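Local coordinates for glycoside hydrolase family 61 (Trichoderma reesei QM6a, PDB 5O2X), which probably cleaves cellulose oxidatively at a copper centre, as a lytic polysaccharide monooxygenase of Auxiliary Activity family 9, at residues F112-G118 with I219-V225; A60-H66 with C101-K106; P19-Y24 with D38-G42. All blocks are in the same frame, centred on the assembly; numbering follows the deposited sequence.

Contact 1: residues F112-G118 with I219-V225; sequences FKIDGVG and IPGPTVV. With MAN (alpha-D-mannopyranose), chain J; MAN (alpha-D-mannopyranose), chain I; SO4 (sulfate ion), chain V.
An extended, glycosylated arm lies along a strand of the AA9 beta sandwich, consistent with a predicted linker that has become integral to the catalytic domain. Residues 112-117 belong to strand 110-121, which has a classic beta bulge where Ile-114 and Asp-115 both face Asp-92. Residues 219-225 form no regular strand. They run the opposite way, with Lys-113 and Val-224 CA atoms 4.8 Å apart and those of Gly-118 and Ile-219 6.0 Å apart. From Pro-222 to Val-225 the arm is polyproline-II-like (phi -53 to -73°, psi 135 to 168°), after a bend at Gly-221, phi 92°.

Lys-113 is the hub. With chi angles t, t, m, t its chain reaches into the bend, where NZ donates to Pro-222 O (2.7 Å) and Pro-220 O (2.8 Å). Its own carbonyl takes a hydrogen bond from the arm, Val-225 N to Lys-113 O, 3.0 Å. Val-224 (chi1 t) packs CG2 on Lys-113 CD at 3.6 Å, and its CA makes a CA-H...O contact of 3.4 Å with Lys-113 O. Ile-219 (m, t) sets CD1 against the backbone at the strand's end and just past it, 3.5 Å from Val-117 C and 3.4 Å from Gly-118 N. An ideal CB on Gly-118 would clash with Ile-219 CG1 at 3.0 Å. Val-225 CG2 meets Phe-112 CD2 at 3.9 Å.

Thr-223 points away and carries mannose, OG1 to C1 of MAN chain J being 1.4 Å. One water joins the backbones, accepting from Lys-113 N and donating to Thr-223 O, both at 2.8 Å.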
loop_
_atom_site.group_PDB
_atom_site.type_symbol
_atom_site.label_atom_id
_atom_site.label_comp_id
_atom_site.label_asym_id
_atom_site.label_seq_id
_atom_site.Cartn_x
_atom_site.Cartn_y
_atom_site.Cartn_z
ATOM N N PHE A 112 -1.067 10.952 -3.218
ATOM C CA PHE A 112 0.174 11.222 -3.936
ATOM C C PHE A 112 1.112 10.028 -3.723
ATOM O O PHE A 112 1.166 9.434 -2.647
ATOM C CB PHE A 112 0.811 12.564 -3.531
ATOM C CG PHE A 112 1.047 12.763 -2.053
ATOM C CD1 PHE A 112 0.055 13.350 -1.244
ATOM C CD2 PHE A 112 2.244 12.431 -1.468
ATOM C CE1 PHE A 112 0.280 13.565 0.076
ATOM C CE2 PHE A 112 2.470 12.675 -0.129
ATOM C CZ PHE A 112 1.494 13.240 0.659
ATOM N N LYS A 113 1.830 9.676 -4.795
ATOM C CA LYS A 113 2.659 8.477 -4.785
ATOM C C LYS A 113 4.031 8.766 -4.209
ATOM O O LYS A 113 4.754 9.652 -4.718
ATOM C CB LYS A 113 2.775 7.936 -6.214
ATOM C CG LYS A 113 3.477 6.593 -6.279
ATOM C CD LYS A 113 3.683 6.071 -7.687
ATOM C CE LYS A 113 2.417 5.472 -8.284
ATOM N NZ LYS A 113 2.585 5.291 -9.759
ATOM N N ILE A 114 4.399 8.032 -3.172
ATOM C CA ILE A 114 5.714 8.197 -2.551
ATOM C C ILE A 114 6.738 7.134 -2.930
ATOM O O ILE A 114 7.924 7.390 -2.735
ATOM C CB ILE A 114 5.611 8.364 -1.012
ATOM C CG1 ILE A 114 5.056 7.144 -0.305
ATOM C CG2 ILE A 114 4.840 9.635 -0.683
ATOM C CD1 ILE A 114 5.247 7.185 1.209
ATOM N N ASP A 115 6.330 5.998 -3.491
ATOM C CA ASP A 115 7.286 5.076 -4.091
ATOM C C ASP A 115 6.560 4.232 -5.103
ATOM O O ASP A 115 5.321 4.203 -5.194
ATOM C CB ASP A 115 8.106 4.249 -3.070
ATOM C CG ASP A 115 7.462 2.984 -2.560
ATOM O OD1 ASP A 115 6.227 2.869 -2.675
ATOM O OD2 ASP A 115 8.205 2.123 -2.023
ATOM N N GLY A 116 7.352 3.532 -5.936
ATOM C CA GLY A 116 6.775 2.641 -6.920
ATOM C C GLY A 116 7.870 1.941 -7.671
ATOM O O GLY A 116 8.733 2.586 -8.278
ATOM N N VAL A 117 7.829 0.600 -7.634
ATOM C CA VAL A 117 8.792 -0.239 -8.349
ATOM C C VAL A 117 8.034 -1.223 -9.193
ATOM O O VAL A 117 7.043 -1.837 -8.723
ATOM C CB VAL A 117 9.723 -0.975 -7.352
ATOM C CG1 VAL A 117 10.704 -1.899 -8.068
ATOM C CG2 VAL A 117 10.506 0.038 -6.518
ATOM N N GLY A 118 8.482 -1.403 -10.432
ATOM C CA GLY A 118 7.819 -2.265 -11.359
ATOM C C GLY A 118 8.661 -3.447 -11.795
ATOM O O GLY A 118 8.989 -4.330 -10.983
ATOM N N ILE A 219 4.387 1.671 -14.657
ATOM C CA ILE A 219 3.651 1.457 -13.430
ATOM C C ILE A 219 2.405 2.334 -13.474
ATOM O O ILE A 219 2.510 3.519 -13.774
ATOM C CB ILE A 219 4.486 1.811 -12.183
ATOM C CG1 ILE A 219 5.786 1.007 -12.125
ATOM C CG2 ILE A 219 3.670 1.639 -10.908
ATOM C CD1 ILE A 219 6.714 1.475 -11.064
ATOM N N PRO A 220 1.214 1.804 -13.162
ATOM C CA PRO A 220 0.009 2.577 -13.145
ATOM C C PRO A 220 0.007 3.670 -12.086
ATOM O O PRO A 220 0.742 3.611 -11.099
ATOM C CB PRO A 220 -1.094 1.487 -12.865
ATOM C CG PRO A 220 -0.478 0.201 -13.313
ATOM C CD PRO A 220 0.969 0.353 -12.965
ATOM N N GLY A 221 -0.865 4.638 -12.297
ATOM C CA GLY A 221 -1.063 5.723 -11.350
ATOM C C GLY A 221 -0.188 6.931 -11.642
ATOM O O GLY A 221 0.539 6.997 -12.638
ATOM N N PRO A 222 -0.251 7.940 -10.768
ATOM C CA PRO A 222 0.494 9.177 -10.968
ATOM C C PRO A 222 1.980 8.984 -10.713
ATOM O O PRO A 222 2.433 7.985 -10.163
ATOM C CB PRO A 222 -0.163 10.137 -9.939
ATOM C CG PRO A 222 -0.625 9.219 -8.841
ATOM C CD PRO A 222 -1.152 8.016 -9.606
ATOM N N THR A 223 2.757 9.987 -11.102
ATOM C CA THR A 223 4.183 10.009 -10.849
ATOM C C THR A 223 4.541 9.952 -9.371
ATOM O O THR A 223 3.830 10.533 -8.548
ATOM C CB THR A 223 4.776 11.383 -11.487
ATOM O OG1 THR A 223 3.966 12.462 -11.043
ATOM C CG2 THR A 223 4.801 11.337 -12.996
ATOM N N VAL A 224 5.653 9.314 -9.048
ATOM C CA VAL A 224 6.261 9.494 -7.751
ATOM C C VAL A 224 6.642 10.984 -7.597
ATOM O O VAL A 224 7.188 11.586 -8.515
ATOM C CB VAL A 224 7.519 8.611 -7.579
ATOM C CG1 VAL A 224 8.190 8.882 -6.225
ATOM C CG2 VAL A 224 7.132 7.131 -7.684
ATOM N N VAL A 225 6.333 11.532 -6.440
ATOM C CA VAL A 225 6.614 12.963 -6.178
ATOM C C VAL A 225 8.094 13.242 -6.483
ATOM O O VAL A 225 8.995 12.496 -6.111
ATOM C CB VAL A 225 6.337 13.253 -4.689
ATOM C CG1 VAL A 225 6.687 14.678 -4.361
ATOM C CG2 VAL A 225 4.876 12.988 -4.336
HETATM C C1 MAN J . 4.544 13.305 -10.058
HETATM C C2 MAN J . 3.413 14.098 -9.456
HETATM C C3 MAN J . 2.796 15.042 -10.471
HETATM C C4 MAN J . 3.879 15.885 -11.128
HETATM C C5 MAN J . 4.953 14.996 -11.675
HETATM C C6 MAN J . 6.060 15.890 -12.214
HETATM O O2 MAN J . 3.937 14.840 -8.358
HETATM O O3 MAN J . 1.787 15.877 -9.862
HETATM O O4 MAN J . 3.193 16.660 -12.135
HETATM O O5 MAN J . 5.508 14.132 -10.698
HETATM O O6 MAN J . 6.837 16.435 -11.135
HETATM C C1 MAN I . 12.006 3.233 -9.018
HETATM C C2 MAN I . 13.252 2.401 -8.740
HETATM C C3 MAN I . 14.516 3.091 -9.297
HETATM C C4 MAN I . 14.237 3.388 -10.787
HETATM C C5 MAN I . 13.026 4.294 -10.947
HETATM C C6 MAN I . 12.719 4.680 -12.405
HETATM O O2 MAN I . 13.007 1.115 -9.350
HETATM O O3 MAN I . 15.668 2.264 -9.165
HETATM O O4 MAN I . 15.373 4.059 -11.355
HETATM O O5 MAN I . 11.907 3.606 -10.368
HETATM O O6 MAN I . 12.109 3.610 -13.140
HETATM S S SO4 V . 0.765 12.122 -13.438
HETATM O O1 SO4 V . -0.619 11.566 -13.616
HETATM O O2 SO4 V . 1.747 11.095 -13.871
HETATM O O3 SO4 V . 0.907 12.365 -12.013
HETATM O O4 SO4 V . 1.071 13.337 -14.285
HETATM O O HOH W 1 1.808 11.518 -6.962
#

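Contact 2: residues A60-H66 with C101-K106; sequences ATNAKGH and CETVDK
A short histidine-carboxylate hydrogen bond, His-66 ND1 to Glu-102 OE2 at 2.6 Å, closes one end of this contact. The carboxylate meets the imidazole at its edge, near the ring plane, with His-66 at chi1 59° (p); the CA-CB bond of Glu-102 runs sideways, but its m, p rotamer brings the carboxylate nearer to 60-66. At the centre Asn-62 (chi1 m, chi2 53°) places its amide in the bend of 101-106. There ND2 donates twice, to Cys-101 O and to Val-104 O, each at 2.8 Å. At the other end Lys-106, extended beyond chi1 (p, t, t, t), brings NZ to Ala-60 O at 2.8 Å. A water accepts from Lys-106 N at 2.9 Å and lies 2.9 Å from Asn-62 OD1, to which it can donate.

Neither segment has regular helix or strand. The backbones are nearest at Lys-64 and Glu-102, CA to CA 5.0 Å. Here Glu-102 CA makes a CA-H...O contact with Ala-63 O (3.5 Å), and Glu-102 CG lies 3.4 Å from Lys-64 C. Asn-62 CB sits 3.2 Å from Glu-102 O, and Asn-62 also touches Trp-34.

Cys-101 is tied by a disulfide to Cys-97. The whole is a loop-to-loop junction of the AA9 beta sandwich, tying the approach to strand 67-70 to the connection between strands 90-96 and 110-121.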
loop_
_atom_site.group_PDB
_atom_site.type_symbol
_atom_site.label_atom_id
_atom_site.label_comp_id
_atom_site.label_asym_id
_atom_site.label_seq_id
_atom_site.Cartn_x
_atom_site.Cartn_y
_atom_site.Cartn_z
ATOM N N ALA A 60 -14.102 -1.013 2.704
ATOM C CA ALA A 60 -13.237 -0.644 3.812
ATOM C C ALA A 60 -13.839 0.494 4.637
ATOM O O ALA A 60 -14.415 1.435 4.095
ATOM C CB ALA A 60 -11.861 -0.234 3.310
ATOM N N THR A 61 -13.609 0.400 5.935
ATOM C CA THR A 61 -13.987 1.448 6.873
ATOM C C THR A 61 -12.775 1.819 7.703
ATOM O O THR A 61 -11.843 1.026 7.913
ATOM C CB THR A 61 -15.189 1.009 7.756
ATOM O OG1 THR A 61 -14.870 -0.201 8.438
ATOM C CG2 THR A 61 -16.423 0.823 6.960
ATOM N N ASN A 62 -12.802 3.040 8.199
ATOM C CA ASN A 62 -11.620 3.662 8.763
ATOM C C ASN A 62 -11.045 2.846 9.912
ATOM O O ASN A 62 -11.757 2.441 10.836
ATOM C CB ASN A 62 -11.951 5.040 9.322
ATOM C CG ASN A 62 -12.533 5.988 8.294
ATOM O OD1 ASN A 62 -13.511 5.657 7.613
ATOM N ND2 ASN A 62 -11.961 7.176 8.174
ATOM N N ALA A 63 -9.719 2.721 9.946
ATOM C CA ALA A 63 -9.039 2.333 11.167
ATOM C C ALA A 63 -9.376 3.347 12.253
ATOM O O ALA A 63 -9.481 4.549 11.976
ATOM C CB ALA A 63 -7.526 2.293 10.955
ATOM N N LYS A 64 -9.509 2.871 13.495
ATOM C CA LYS A 64 -9.991 3.708 14.600
ATOM C C LYS A 64 -8.867 4.226 15.486
ATOM O O LYS A 64 -9.117 4.866 16.511
ATOM C CB LYS A 64 -11.075 2.968 15.416
ATOM C CG LYS A 64 -12.360 2.742 14.650
ATOM C CD LYS A 64 -13.555 2.407 15.550
ATOM C CE LYS A 64 -14.811 2.150 14.751
ATOM N NZ LYS A 64 -15.922 1.721 15.660
ATOM N N GLY A 65 -7.627 3.974 15.092
ATOM C CA GLY A 65 -6.478 4.631 15.698
ATOM C C GLY A 65 -5.381 4.819 14.654
ATOM O O GLY A 65 -5.560 4.509 13.480
ATOM N N HIS A 66 -4.232 5.333 15.125
ATOM C CA HIS A 66 -3.160 5.692 14.216
ATOM C C HIS A 66 -1.795 5.436 14.832
ATOM O O HIS A 66 -1.656 5.296 16.059
ATOM C CB HIS A 66 -3.270 7.154 13.776
ATOM C CG HIS A 66 -3.239 8.128 14.895
ATOM N ND1 HIS A 66 -4.390 8.595 15.476
ATOM C CD2 HIS A 66 -2.214 8.644 15.611
ATOM C CE1 HIS A 66 -4.073 9.392 16.483
ATOM N NE2 HIS A 66 -2.761 9.443 16.596
ATOM N N CYS A 101 -7.681 10.914 10.680
ATOM C CA CYS A 101 -7.928 9.847 9.700
ATOM C C CYS A 101 -9.006 8.870 10.159
ATOM O O CYS A 101 -9.555 8.167 9.326
ATOM C CB CYS A 101 -6.660 9.086 9.365
ATOM S SG CYS A 101 -5.367 10.109 8.567
ATOM N N GLU A 102 -9.290 8.826 11.456
ATOM C CA GLU A 102 -10.291 7.919 11.971
ATOM C C GLU A 102 -11.693 8.228 11.477
ATOM O O GLU A 102 -12.548 7.349 11.519
ATOM C CB GLU A 102 -10.252 7.931 13.505
ATOM C CG GLU A 102 -8.976 7.340 14.105
ATOM C CD GLU A 102 -7.726 8.193 14.151
ATOM O OE1 GLU A 102 -7.752 9.359 13.692
ATOM O OE2 GLU A 102 -6.721 7.683 14.682
ATOM N N THR A 103 -11.929 9.460 11.023
ATOM C CA THR A 103 -13.273 9.829 10.601
ATOM C C THR A 103 -13.271 10.460 9.211
ATOM O O THR A 103 -14.313 10.896 8.766
ATOM C CB THR A 103 -13.966 10.748 11.604
ATOM O OG1 THR A 103 -13.076 11.828 11.811
ATOM C CG2 THR A 103 -14.252 10.022 12.876
ATOM N N VAL A 104 -12.162 10.452 8.483
ATOM C CA VAL A 104 -12.174 11.011 7.138
ATOM C C VAL A 104 -13.061 10.182 6.215
ATOM O O VAL A 104 -13.118 8.957 6.313
ATOM C CB VAL A 104 -10.738 11.075 6.545
ATOM C CG1 VAL A 104 -10.118 9.711 6.267
ATOM C CG2 VAL A 104 -10.647 11.974 5.330
ATOM N N ASP A 105 -13.720 10.835 5.263
ATOM C CA ASP A 105 -14.468 10.129 4.228
ATOM C C ASP A 105 -13.438 9.659 3.193
ATOM O O ASP A 105 -12.834 10.465 2.487
ATOM C CB ASP A 105 -15.469 11.109 3.644
ATOM C CG ASP A 105 -16.295 10.554 2.494
ATOM O OD1 ASP A 105 -15.971 9.473 1.983
ATOM O OD2 ASP A 105 -17.281 11.241 2.114
ATOM N N LYS A 106 -13.288 8.339 3.064
ATOM C CA LYS A 106 -12.266 7.821 2.138
ATOM C C LYS A 106 -12.448 8.271 0.725
ATOM O O LYS A 106 -11.470 8.273 -0.037
ATOM C CB LYS A 106 -12.233 6.281 2.205
ATOM C CG LYS A 106 -13.447 5.587 1.616
ATOM C CD LYS A 106 -13.359 4.063 1.765
ATOM C CE LYS A 106 -14.523 3.366 1.101
ATOM N NZ LYS A 106 -14.455 1.883 1.283
HETATM O O HOH W 2 -14.264 6.354 4.907
#

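Contact 3: residues P19-Y24 with D38-G42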
loop_
_atom_site.group_PDB
_atom_site.type_symbol
_atom_site.label_atom_id
_atom_site.label_comp_id
_atom_site.label_asym_id
_atom_site.label_seq_id
_atom_site.Cartn_x
_atom_site.Cartn_y
_atom_site.Cartn_z
ATOM N N PRO A 19 -7.894 -9.497 8.121
ATOM C CA PRO A 19 -9.219 -9.850 7.597
ATOM C C PRO A 19 -9.508 -11.356 7.670
ATOM O O PRO A 19 -10.644 -11.751 7.376
ATOM C CB PRO A 19 -9.138 -9.359 6.141
ATOM C CG PRO A 19 -7.690 -9.588 5.798
ATOM C CD PRO A 19 -6.944 -9.173 7.022
ATOM N N THR A 20 -8.505 -12.160 7.995
ATOM C CA THR A 20 -8.677 -13.601 8.160
ATOM C C THR A 20 -8.942 -13.996 9.586
ATOM O O THR A 20 -9.110 -15.198 9.872
ATOM C CB THR A 20 -7.504 -14.390 7.561
ATOM O OG1 THR A 20 -6.309 -14.201 8.345
ATOM C CG2 THR A 20 -7.259 -14.020 6.106
ATOM N N THR A 21 -8.978 -13.021 10.496
ATOM C CA THR A 21 -9.129 -13.295 11.928
ATOM C C THR A 21 -10.143 -12.372 12.548
ATOM O O THR A 21 -11.102 -12.801 13.210
ATOM C CB THR A 21 -7.760 -13.182 12.615
ATOM O OG1 THR A 21 -6.858 -14.104 11.989
ATOM C CG2 THR A 21 -7.852 -13.493 14.098
ATOM N N PHE A 22 -9.937 -11.058 12.407
ATOM C CA PHE A 22 -10.779 -10.086 13.104
ATOM C C PHE A 22 -12.258 -10.185 12.777
ATOM O O PHE A 22 -13.061 -10.013 13.719
ATOM C CB PHE A 22 -10.292 -8.660 12.830
ATOM C CG PHE A 22 -8.998 -8.253 13.465
ATOM C CD1 PHE A 22 -8.038 -9.134 13.937
ATOM C CD2 PHE A 22 -8.707 -6.888 13.518
ATOM C CE1 PHE A 22 -6.818 -8.664 14.415
ATOM C CE2 PHE A 22 -7.530 -6.427 14.024
ATOM C CZ PHE A 22 -6.554 -7.305 14.419
ATOM N N PRO A 23 -12.689 -10.503 11.543
ATOM C CA PRO A 23 -14.122 -10.568 11.284
ATOM C C PRO A 23 -14.793 -11.661 12.098
ATOM O O PRO A 23 -16.020 -11.625 12.291
ATOM C CB PRO A 23 -14.196 -10.853 9.788
ATOM C CG PRO A 23 -12.928 -10.276 9.233
ATOM C CD PRO A 23 -11.919 -10.559 10.293
ATOM N N TYR A 24 -14.025 -12.655 12.539
ATOM C CA TYR A 24 -14.572 -13.779 13.294
ATOM C C TYR A 24 -14.666 -13.501 14.786
ATOM O O TYR A 24 -15.240 -14.299 15.537
ATOM C CB TYR A 24 -13.748 -15.036 13.045
ATOM C CG TYR A 24 -13.649 -15.366 11.586
ATOM C CD1 TYR A 24 -14.741 -15.855 10.895
ATOM C CD2 TYR A 24 -12.441 -15.241 10.880
ATOM C CE1 TYR A 24 -14.656 -16.208 9.557
ATOM C CE2 TYR A 24 -12.333 -15.570 9.546
ATOM C CZ TYR A 24 -13.433 -16.053 8.870
ATOM O OH TYR A 24 -13.339 -16.461 7.564
ATOM N N ASP A 38 -11.664 -8.334 2.749
ATOM C CA ASP A 38 -10.835 -9.313 2.046
ATOM C C ASP A 38 -10.559 -10.554 2.876
ATOM O O ASP A 38 -9.402 -10.931 3.097
ATOM C CB ASP A 38 -9.540 -8.667 1.525
ATOM C CG ASP A 38 -8.683 -8.033 2.591
ATOM O OD1 ASP A 38 -9.185 -7.479 3.571
ATOM O OD2 ASP A 38 -7.389 -8.024 2.454
ATOM N N LEU A 39 -11.650 -11.210 3.344
ATOM C CA LEU A 39 -11.572 -12.399 4.180
ATOM C C LEU A 39 -10.882 -13.580 3.464
ATOM O O LEU A 39 -10.352 -14.467 4.107
ATOM C CB LEU A 39 -12.948 -12.835 4.660
ATOM C CG LEU A 39 -13.504 -12.058 5.878
ATOM C CD1 LEU A 39 -13.716 -10.595 5.627
ATOM C CD2 LEU A 39 -14.810 -12.739 6.305
ATOM N N ASP A 40 -10.942 -13.522 2.134
ATOM C CA ASP A 40 -10.341 -14.532 1.278
ATOM C C ASP A 40 -8.909 -14.200 0.874
ATOM O O ASP A 40 -8.366 -14.889 0.015
ATOM C CB ASP A 40 -11.199 -14.739 0.030
ATOM C CG ASP A 40 -11.256 -13.525 -0.880
ATOM O OD1 ASP A 40 -10.798 -12.431 -0.470
ATOM O OD2 ASP A 40 -11.821 -13.653 -1.972
ATOM N N ASN A 41 -8.312 -13.163 1.466
ATOM C CA ASN A 41 -6.966 -12.700 1.076
ATOM C C ASN A 41 -6.929 -12.199 -0.378
ATOM O O ASN A 41 -5.832 -12.080 -0.965
ATOM C CB ASN A 41 -5.905 -13.774 1.300
ATOM C CG ASN A 41 -5.405 -13.829 2.713
ATOM O OD1 ASN A 41 -5.488 -12.844 3.466
ATOM N ND2 ASN A 41 -4.825 -14.956 3.062
ATOM N N GLY A 42 -8.082 -11.836 -0.925
ATOM C CA GLY A 42 -8.168 -11.515 -2.338
ATOM C C GLY A 42 -7.963 -10.049 -2.690
ATOM O O GLY A 42 -7.284 -9.290 -1.974
HETATM O O HOH W 3 -10.939 -16.048 6.285
#
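Asp-38 opens a type I beta turn, its O accepting from Asn-41 N at 3.0 Å, and its OD1 rests 3.2 Å from Pro-19 CB. Leu-39 does most of the touching. Its CG lies 3.2 Å from Pro-19 O, and its CA makes a CA-H...O contact of 3.4 Å with that carbonyl, which is buried without a conventional partner. Leu-39 CD1 packs on Pro-23 CG (3.7 Å) and CD2 approaches Tyr-24 CZ (4.4 Å); beside them a water links Leu-39 O and Tyr-24 OH, 2.8 Å from each. Asp-40 turns away and forms an Asx turn, OD1 accepting from Gly-42 N at 2.8 Å. Asn-41, at phi 63° and psi 21°, brings OD1 to 3.4 Å from Thr-20 CG2 while that oxygen is hydrogen-bonded to His-3 ND1. Its backbone also bonds to Gly-2, and its side chain lies about 7 Å from the copper. The contact thus joins two parts of the long loop between strand 12-15 and helix 53-56, whose turn end adjoins the N-terminal copper site of the LPMO.

In the fold
Contact 3 lies nearest the active site: the side chain of Asn-41 is about 7 Å from the copper ion, which is held by the methylated histidine at position 1 together with His-86 and Tyr-174. Contact 1 is on the opposite side of the chain's centre from contact 3, with centres 28 Å apart, so its mannosylated arm is remote from the catalytic end. Contact 2 is closer to contact 3 (centres 18 Å, nearest atoms about 8 Å) than to contact 1 (centres 23 Å, nearest atoms about 11 Å). None of the three touches another. The chain runs from 101-106 into strand 110-121, which carries 112-118.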